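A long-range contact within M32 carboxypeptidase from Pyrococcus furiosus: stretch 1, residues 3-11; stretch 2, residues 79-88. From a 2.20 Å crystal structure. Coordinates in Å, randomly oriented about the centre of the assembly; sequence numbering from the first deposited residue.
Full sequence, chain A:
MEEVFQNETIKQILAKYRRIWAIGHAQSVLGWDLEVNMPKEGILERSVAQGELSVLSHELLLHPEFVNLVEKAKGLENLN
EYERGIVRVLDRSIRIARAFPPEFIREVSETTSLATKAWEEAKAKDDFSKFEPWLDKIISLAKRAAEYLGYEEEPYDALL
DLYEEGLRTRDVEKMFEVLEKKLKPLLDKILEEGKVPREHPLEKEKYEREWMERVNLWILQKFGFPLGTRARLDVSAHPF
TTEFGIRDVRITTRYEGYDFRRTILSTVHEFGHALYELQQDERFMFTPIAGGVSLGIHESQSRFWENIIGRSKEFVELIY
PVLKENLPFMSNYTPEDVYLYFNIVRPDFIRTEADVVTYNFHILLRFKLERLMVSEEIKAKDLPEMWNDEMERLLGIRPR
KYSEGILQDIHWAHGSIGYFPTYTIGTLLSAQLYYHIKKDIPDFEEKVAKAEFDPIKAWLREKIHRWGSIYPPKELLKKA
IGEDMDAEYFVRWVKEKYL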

ATOM      1  N   GLU A   3      31.798   4.665 -10.747  1.00 67.55           N
ATOM      2  CA  GLU A   3      32.236   3.400 -10.151  1.00 63.95           C
ATOM      3  C   GLU A   3      31.540   2.170 -10.743  1.00 60.98           C
ATOM      4  O   GLU A   3      32.001   1.629 -11.747  1.00 59.86           O
ATOM      5  CB  GLU A   3      32.069   3.424  -8.628  1.00 64.69           C
ATOM      6  CG  GLU A   3      32.561   2.169  -7.930  1.00 65.71           C
ATOM      7  CD  GLU A   3      33.947   1.764  -8.378  1.00 67.09           C
ATOM      8  OE1 GLU A   3      34.862   2.612  -8.333  1.00 67.56           O
ATOM      9  OE2 GLU A   3      34.120   0.590  -8.772  1.00 69.92           O
ATOM     10  N   VAL A   4      30.438   1.731 -10.136  1.00 57.02           N
ATOM     11  CA  VAL A   4      29.723   0.553 -10.626  1.00 53.86           C
ATOM     12  C   VAL A   4      29.063   0.765 -11.988  1.00 51.83           C
ATOM     13  O   VAL A   4      29.137  -0.099 -12.872  1.00 50.04           O
ATOM     14  CB  VAL A   4      28.653   0.095  -9.616  1.00 54.59           C
ATOM     15  CG1 VAL A   4      27.831  -1.037 -10.198  1.00 54.01           C
ATOM     16  CG2 VAL A   4      29.328  -0.359  -8.335  1.00 55.39           C
ATOM     17  N   PHE A   5      28.411   1.908 -12.158  1.00 48.51           N
ATOM     18  CA  PHE A   5      27.765   2.200 -13.428  1.00 47.86           C
ATOM     19  C   PHE A   5      28.457   3.406 -14.023  1.00 48.97           C
ATOM     20  O   PHE A   5      28.238   4.542 -13.597  1.00 48.29           O
ATOM     21  CB  PHE A   5      26.272   2.442 -13.210  1.00 43.68           C
ATOM     22  CG  PHE A   5      25.573   1.279 -12.559  1.00 39.91           C
ATOM     23  CD1 PHE A   5      24.779   1.466 -11.442  1.00 38.17           C
ATOM     24  CD2 PHE A   5      25.763  -0.015 -13.036  1.00 39.19           C
ATOM     25  CE1 PHE A   5      24.186   0.379 -10.798  1.00 40.86           C
ATOM     26  CE2 PHE A   5      25.175  -1.111 -12.403  1.00 39.68           C
ATOM     27  CZ  PHE A   5      24.387  -0.917 -11.282  1.00 39.20           C
ATOM     28  N   GLN A   6      29.310   3.128 -15.006  1.00 50.83           N
ATOM     29  CA  GLN A   6      30.107   4.148 -15.684  1.00 52.94           C
ATOM     30  C   GLN A   6      29.676   4.447 -17.117  1.00 51.34           C
ATOM     31  O   GLN A   6      29.516   5.604 -17.494  1.00 51.79           O
ATOM     32  CB  GLN A   6      31.582   3.721 -15.685  1.00 54.26           C
ATOM     33  CG  GLN A   6      31.793   2.244 -16.019  1.00 57.31           C
ATOM     34  CD  GLN A   6      33.201   1.934 -16.501  1.00 60.64           C
ATOM     35  OE1 GLN A   6      33.609   2.378 -17.578  1.00 62.38           O
ATOM     36  NE2 GLN A   6      33.952   1.170 -15.707  1.00 59.97           N
ATOM     37  N   ASN A   7      29.495   3.400 -17.912  1.00 51.11           N
ATOM     38  CA  ASN A   7      29.105   3.569 -19.303  1.00 50.25           C
ATOM     39  C   ASN A   7      27.881   4.457 -19.508  1.00 50.22           C
ATOM     40  O   ASN A   7      26.863   4.314 -18.829  1.00 50.50           O
ATOM     41  CB  ASN A   7      28.846   2.220 -19.957  1.00 50.03           C
ATOM     42  CG  ASN A   7      28.460   2.362 -21.408  1.00 52.17           C
ATOM     43  OD1 ASN A   7      29.285   2.729 -22.243  1.00 55.08           O
ATOM     44  ND2 ASN A   7      27.197   2.095 -21.720  1.00 50.95           N
ATOM     45  N   GLU A   8      27.993   5.360 -20.474  1.00 49.27           N
ATOM     46  CA  GLU A   8      26.935   6.300 -20.812  1.00 48.00           C
ATOM     47  C   GLU A   8      25.665   5.622 -21.326  1.00 47.46           C
ATOM     48  O   GLU A   8      24.561   6.024 -20.963  1.00 46.86           O
ATOM     49  CB  GLU A   8      27.454   7.287 -21.854  1.00 48.52           C
ATOM     50  CG  GLU A   8      26.459   8.340 -22.284  1.00 52.37           C
ATOM     51  CD  GLU A   8      25.862   9.083 -21.116  1.00 53.76           C
ATOM     52  OE1 GLU A   8      26.576   9.289 -20.111  1.00 56.41           O
ATOM     53  OE2 GLU A   8      24.679   9.472 -21.210  1.00 56.96           O
ATOM     54  N   THR A   9      25.815   4.607 -22.175  1.00 45.95           N
ATOM     55  CA  THR A   9      24.653   3.900 -22.710  1.00 44.88           C
ATOM     56  C   THR A   9      23.940   3.194 -21.564  1.00 43.04           C
ATOM     57  O   THR A   9      22.714   3.139 -21.524  1.00 42.46           O
ATOM     58  CB  THR A   9      25.054   2.856 -23.792  1.00 44.18           C
ATOM     59  OG1 THR A   9      25.443   3.541 -24.988  1.00 45.02           O
ATOM     60  CG2 THR A   9      23.893   1.926 -24.105  1.00 40.33           C
ATOM     61  N   ILE A  10      24.727   2.666 -20.633  1.00 43.43           N
ATOM     62  CA  ILE A  10      24.197   1.973 -19.463  1.00 42.01           C
ATOM     63  C   ILE A  10      23.418   2.960 -18.575  1.00 41.80           C
ATOM     64  O   ILE A  10      22.355   2.625 -18.063  1.00 41.24           O
ATOM     65  CB  ILE A  10      25.341   1.327 -18.650  1.00 41.27           C
ATOM     66  CG1 ILE A  10      26.060   0.269 -19.497  1.00 41.97           C
ATOM     67  CG2 ILE A  10      24.794   0.702 -17.378  1.00 43.37           C
ATOM     68  CD1 ILE A  10      25.261  -0.984 -19.783  1.00 37.59           C
ATOM     69  N   LYS A  11      23.934   4.177 -18.407  1.00 40.82           N
ATOM     70  CA  LYS A  11      23.248   5.173 -17.583  1.00 41.99           C
ATOM     71  C   LYS A  11      21.927   5.607 -18.199  1.00 42.80           C
ATOM     72  O   LYS A  11      20.952   5.822 -17.483  1.00 43.32           O
ATOM     73  CB  LYS A  11      24.098   6.430 -17.390  1.00 41.90           C
ATOM     74  CG  LYS A  11      25.369   6.290 -16.576  1.00 43.82           C
ATOM     75  CD  LYS A  11      26.025   7.674 -16.486  1.00 45.87           C
ATOM     76  CE  LYS A  11      27.478   7.614 -16.075  1.00 47.74           C
ATOM     77  NZ  LYS A  11      28.102   8.968 -16.163  1.00 47.79           N
ATOM     78  N   LEU A  79      32.367  -2.840 -21.227  1.00 55.46           N
ATOM     79  CA  LEU A  79      31.539  -2.947 -20.012  1.00 52.89           C
ATOM     80  C   LEU A  79      31.970  -3.954 -18.926  1.00 51.93           C
ATOM     81  O   LEU A  79      32.376  -5.085 -19.222  1.00 50.83           O
ATOM     82  CB  LEU A  79      30.114  -3.351 -20.400  1.00 50.69           C
ATOM     83  CG  LEU A  79      29.500  -2.424 -21.455  1.00 49.24           C
ATOM     84  CD1 LEU A  79      28.183  -2.953 -22.026  1.00 45.95           C
ATOM     85  CD2 LEU A  79      29.183  -1.028 -20.911  1.00 50.98           C
ATOM     86  N   ASN A  80      31.855  -3.531 -17.665  1.00 50.45           N
ATOM     87  CA  ASN A  80      32.202  -4.392 -16.530  1.00 49.10           C
ATOM     88  C   ASN A  80      31.088  -5.413 -16.307  1.00 48.78           C
ATOM     89  O   ASN A  80      30.065  -5.384 -16.995  1.00 47.72           O
ATOM     90  CB  ASN A  80      32.406  -3.558 -15.257  1.00 47.90           C
ATOM     91  CG  ASN A  80      31.208  -2.670 -14.935  1.00 47.23           C
ATOM     92  OD1 ASN A  80      30.088  -3.153 -14.789  1.00 45.65           O
ATOM     93  ND2 ASN A  80      31.443  -1.368 -14.826  1.00 45.90           N
ATOM     94  N   GLU A  81      31.281  -6.302 -15.339  1.00 49.21           N
ATOM     95  CA  GLU A  81      30.297  -7.340 -15.040  1.00 50.69           C
ATOM     96  C   GLU A  81      28.922  -6.784 -14.646  1.00 49.91           C
ATOM     97  O   GLU A  81      27.881  -7.296 -15.073  1.00 49.12           O
ATOM     98  CB  GLU A  81      30.834  -8.251 -13.933  1.00 53.00           C
ATOM     99  CG  GLU A  81      31.141  -7.524 -12.631  1.00 56.48           C
ATOM    100  CD  GLU A  81      32.542  -7.802 -12.124  1.00 59.13           C
ATOM    101  OE1 GLU A  81      32.859  -8.985 -11.869  1.00 60.71           O
ATOM    102  OE2 GLU A  81      33.326  -6.836 -11.984  1.00 60.57           O
ATOM    103  N   TYR A  82      28.926  -5.726 -13.844  1.00 48.06           N
ATOM    104  CA  TYR A  82      27.684  -5.107 -13.389  1.00 47.21           C
ATOM    105  C   TYR A  82      26.863  -4.557 -14.549  1.00 46.78           C
ATOM    106  O   TYR A  82      25.698  -4.917 -14.717  1.00 46.86           O
ATOM    107  CB  TYR A  82      27.995  -3.993 -12.391  1.00 44.67           C
ATOM    108  CG  TYR A  82      28.888  -4.447 -11.262  1.00 42.66           C
ATOM    109  CD1 TYR A  82      30.261  -4.196 -11.286  1.00 43.28           C
ATOM    110  CD2 TYR A  82      28.367  -5.159 -10.185  1.00 41.49           C
ATOM    111  CE1 TYR A  82      31.094  -4.648 -10.257  1.00 41.09           C
ATOM    112  CE2 TYR A  82      29.187  -5.612  -9.155  1.00 41.83           C
ATOM    113  CZ  TYR A  82      30.546  -5.353  -9.199  1.00 41.27           C
ATOM    114  OH  TYR A  82      31.351  -5.805  -8.188  1.00 40.03           O
ATOM    115  N   GLU A  83      27.470  -3.682 -15.343  1.00 47.16           N
ATOM    116  CA  GLU A  83      26.788  -3.100 -16.493  1.00 47.41           C
ATOM    117  C   GLU A  83      26.364  -4.220 -17.440  1.00 48.36           C
ATOM    118  O   GLU A  83      25.353  -4.115 -18.132  1.00 47.85           O
ATOM    119  CB  GLU A  83      27.718  -2.144 -17.233  1.00 46.95           C
ATOM    120  CG  GLU A  83      28.384  -1.107 -16.348  1.00 47.94           C
ATOM    121  CD  GLU A  83      29.436  -0.307 -17.093  1.00 48.07           C
ATOM    122  OE1 GLU A  83      30.381  -0.926 -17.629  1.00 47.99           O
ATOM    123  OE2 GLU A  83      29.320   0.937 -17.145  1.00 46.98           O
ATOM    124  N   ARG A  84      27.145  -5.295 -17.468  1.00 49.41           N
ATOM    125  CA  ARG A  84      26.839  -6.427 -18.331  1.00 49.38           C
ATOM    126  C   ARG A  84      25.613  -7.137 -17.778  1.00 47.45           C
ATOM    127  O   ARG A  84      24.741  -7.575 -18.533  1.00 46.85           O
ATOM    128  CB  ARG A  84      28.021  -7.396 -18.363  1.00 53.08           C
ATOM    129  CG  ARG A  84      28.033  -8.333 -19.558  1.00 57.85           C
ATOM    130  CD  ARG A  84      29.152  -9.355 -19.411  1.00 63.25           C
ATOM    131  NE  ARG A  84      30.420  -8.709 -19.084  1.00 66.14           N
ATOM    132  CZ  ARG A  84      31.495  -9.350 -18.635  1.00 68.12           C
ATOM    133  NH1 ARG A  84      31.461 -10.667 -18.458  1.00 69.19           N
ATOM    134  NH2 ARG A  84      32.599  -8.668 -18.346  1.00 68.05           N
ATOM    135  N   GLY A  85      25.553  -7.242 -16.453  1.00 45.95           N
ATOM    136  CA  GLY A  85      24.428  -7.896 -15.811  1.00 44.15           C
ATOM    137  C   GLY A  85      23.145  -7.192 -16.178  1.00 44.01           C
ATOM    138  O   GLY A  85      22.106  -7.827 -16.380  1.00 43.63           O
ATOM    139  N   ILE A  86      23.226  -5.869 -16.277  1.00 43.57           N
ATOM    140  CA  ILE A  86      22.077  -5.051 -16.626  1.00 43.30           C
ATOM    141  C   ILE A  86      21.516  -5.512 -17.961  1.00 43.79           C
ATOM    142  O   ILE A  86      20.310  -5.760 -18.092  1.00 41.89           O
ATOM    143  CB  ILE A  86      22.471  -3.563 -16.743  1.00 44.77           C
ATOM    144  CG1 ILE A  86      23.007  -3.066 -15.405  1.00 47.06           C
ATOM    145  CG2 ILE A  86      21.270  -2.728 -17.151  1.00 44.57           C
ATOM    146  CD1 ILE A  86      23.523  -1.667 -15.463  1.00 50.34           C
ATOM    147  N   VAL A  87      22.405  -5.634 -18.944  1.00 42.78           N
ATOM    148  CA  VAL A  87      22.023  -6.054 -20.285  1.00 42.80           C
ATOM    149  C   VAL A  87      21.499  -7.489 -20.342  1.00 41.75           C
ATOM    150  O   VAL A  87      20.444  -7.739 -20.925  1.00 41.84           O
ATOM    151  CB  VAL A  87      23.210  -5.910 -21.266  1.00 44.72           C
ATOM    152  CG1 VAL A  87      22.785  -6.329 -22.668  1.00 43.27           C
ATOM    153  CG2 VAL A  87      23.712  -4.463 -21.265  1.00 44.38           C
ATOM    154  N   ARG A  88      22.216  -8.432 -19.737  1.00 40.15           N
ATOM    155  CA  ARG A  88      21.764  -9.820 -19.767  1.00 41.03           C
ATOM    156  C   ARG A  88      20.332  -9.896 -19.257  1.00 40.34           C
ATOM    157  O   ARG A  88      19.451 -10.449 -19.918  1.00 40.60           O
ATOM    158  CB  ARG A  88      22.646 -10.726 -18.896  1.00 41.13           C
ATOM    159  CG  ARG A  88      22.429 -12.209 -19.172  1.00 40.33           C
ATOM    160  CD  ARG A  88      23.025 -13.120 -18.099  1.00 44.22           C
ATOM    161  NE  ARG A  88      22.101 -13.388 -16.990  1.00 45.99           N
ATOM    162  CZ  ARG A  88      21.975 -12.623 -15.906  1.00 45.03           C
ATOM    163  NH1 ARG A  88      22.715 -11.531 -15.767  1.00 43.48           N
ATOM    164  NH2 ARG A  88      21.115 -12.960 -14.954  1.00 42.37           N
TER

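The contact between residues 3-11 and 79-88 buries 463 Å², both sides summed, and the three residues with the largest covered areas are Ile10 (82 Å²), Glu83 (68 Å²) and Val4 (56 Å²). One of the three is charged: its carboxylate accepts hydrogen bonds across the contact, while its aliphatic part joins the packing.

Glu83 lies in the first turn of the helix that begins at Glu81. Its CA-to-CB bond points sideways, but with chi1 at -51° (m) and chi2 at 172° (t) the extended chain brings the carboxylate to the other stretch. There Glu83 OE2 accepts from two successive backbone amides: Asn7 N at 2.6 Å, with an N-H...O angle of 160°, and Gln6 N at 3.1 Å, with an angle of 140°. The shorter distance and straighter angle mark the Asn7 bond as the better formed. Asn7 occupies the N-cap position before the helix that starts at Glu8, so the carboxylate meets the chain just where that helix begins. The other oxygen, Glu83 OE1, accepts from Asn80 N within its own stretch at 3.0 Å and 160°. A glutamate suits this buried place because its two oxygens together take up three backbone N-H groups, and its reach brings OE2 to the two N-H groups of the other stretch.

Asn80 completes the polar network. At the N-cap of the second helix, Asn80 OD1 accepts from Glu83 N at 2.7 Å and 173°, a nearly linear capping bond. Its CA-to-CB bond points toward the first stretch, and Asn80 ND2 donates to Val4 O at 3.3 Å and 143°, a longer and more bent bond. An asparagine fits here because one amide group supplies both the acceptor for the cap and the donor for the crossing bond.

Ile10 is the apolar counterpart. Its CA-to-CB bond points toward the second stretch, and its branches touch several partners: Ile10 CG2 lies 3.3 Å from Ile86 CD1, Ile10 CG1 lies 3.7 Å from Leu79 CD2, and Ile10 CD1 lies 4.1 Å from Val87 CG2. The same side chain packs on the aliphatic part of Glu83, with Ile10 CG1 3.7 Å from Glu83 CB. A branched hydrocarbon is well suited to this buried position, since it fills space between several side chains without bringing in a polar group.

Val4, also buried, combines both kinds of contact. Its carbonyl receives the Asn80 bond, while Val4 CG1 packs 3.7 Å from Tyr82 CB. Phe5 extends the apolar surface although its CA-to-CB bond points away: with chi1 at -58° (m), the ring end comes back to the second stretch, placing Phe5 CE2 3.5 Å from Ile86 CD1 and 4.0 Å from Tyr82 CB. Glu83 CG lies at the edge of this ring, 4.4 Å from Phe5 CD2. Ile86 CD1 thus touches both Phe5 and Ile10, linking the apolar contacts made by the loop with those made by the first helix.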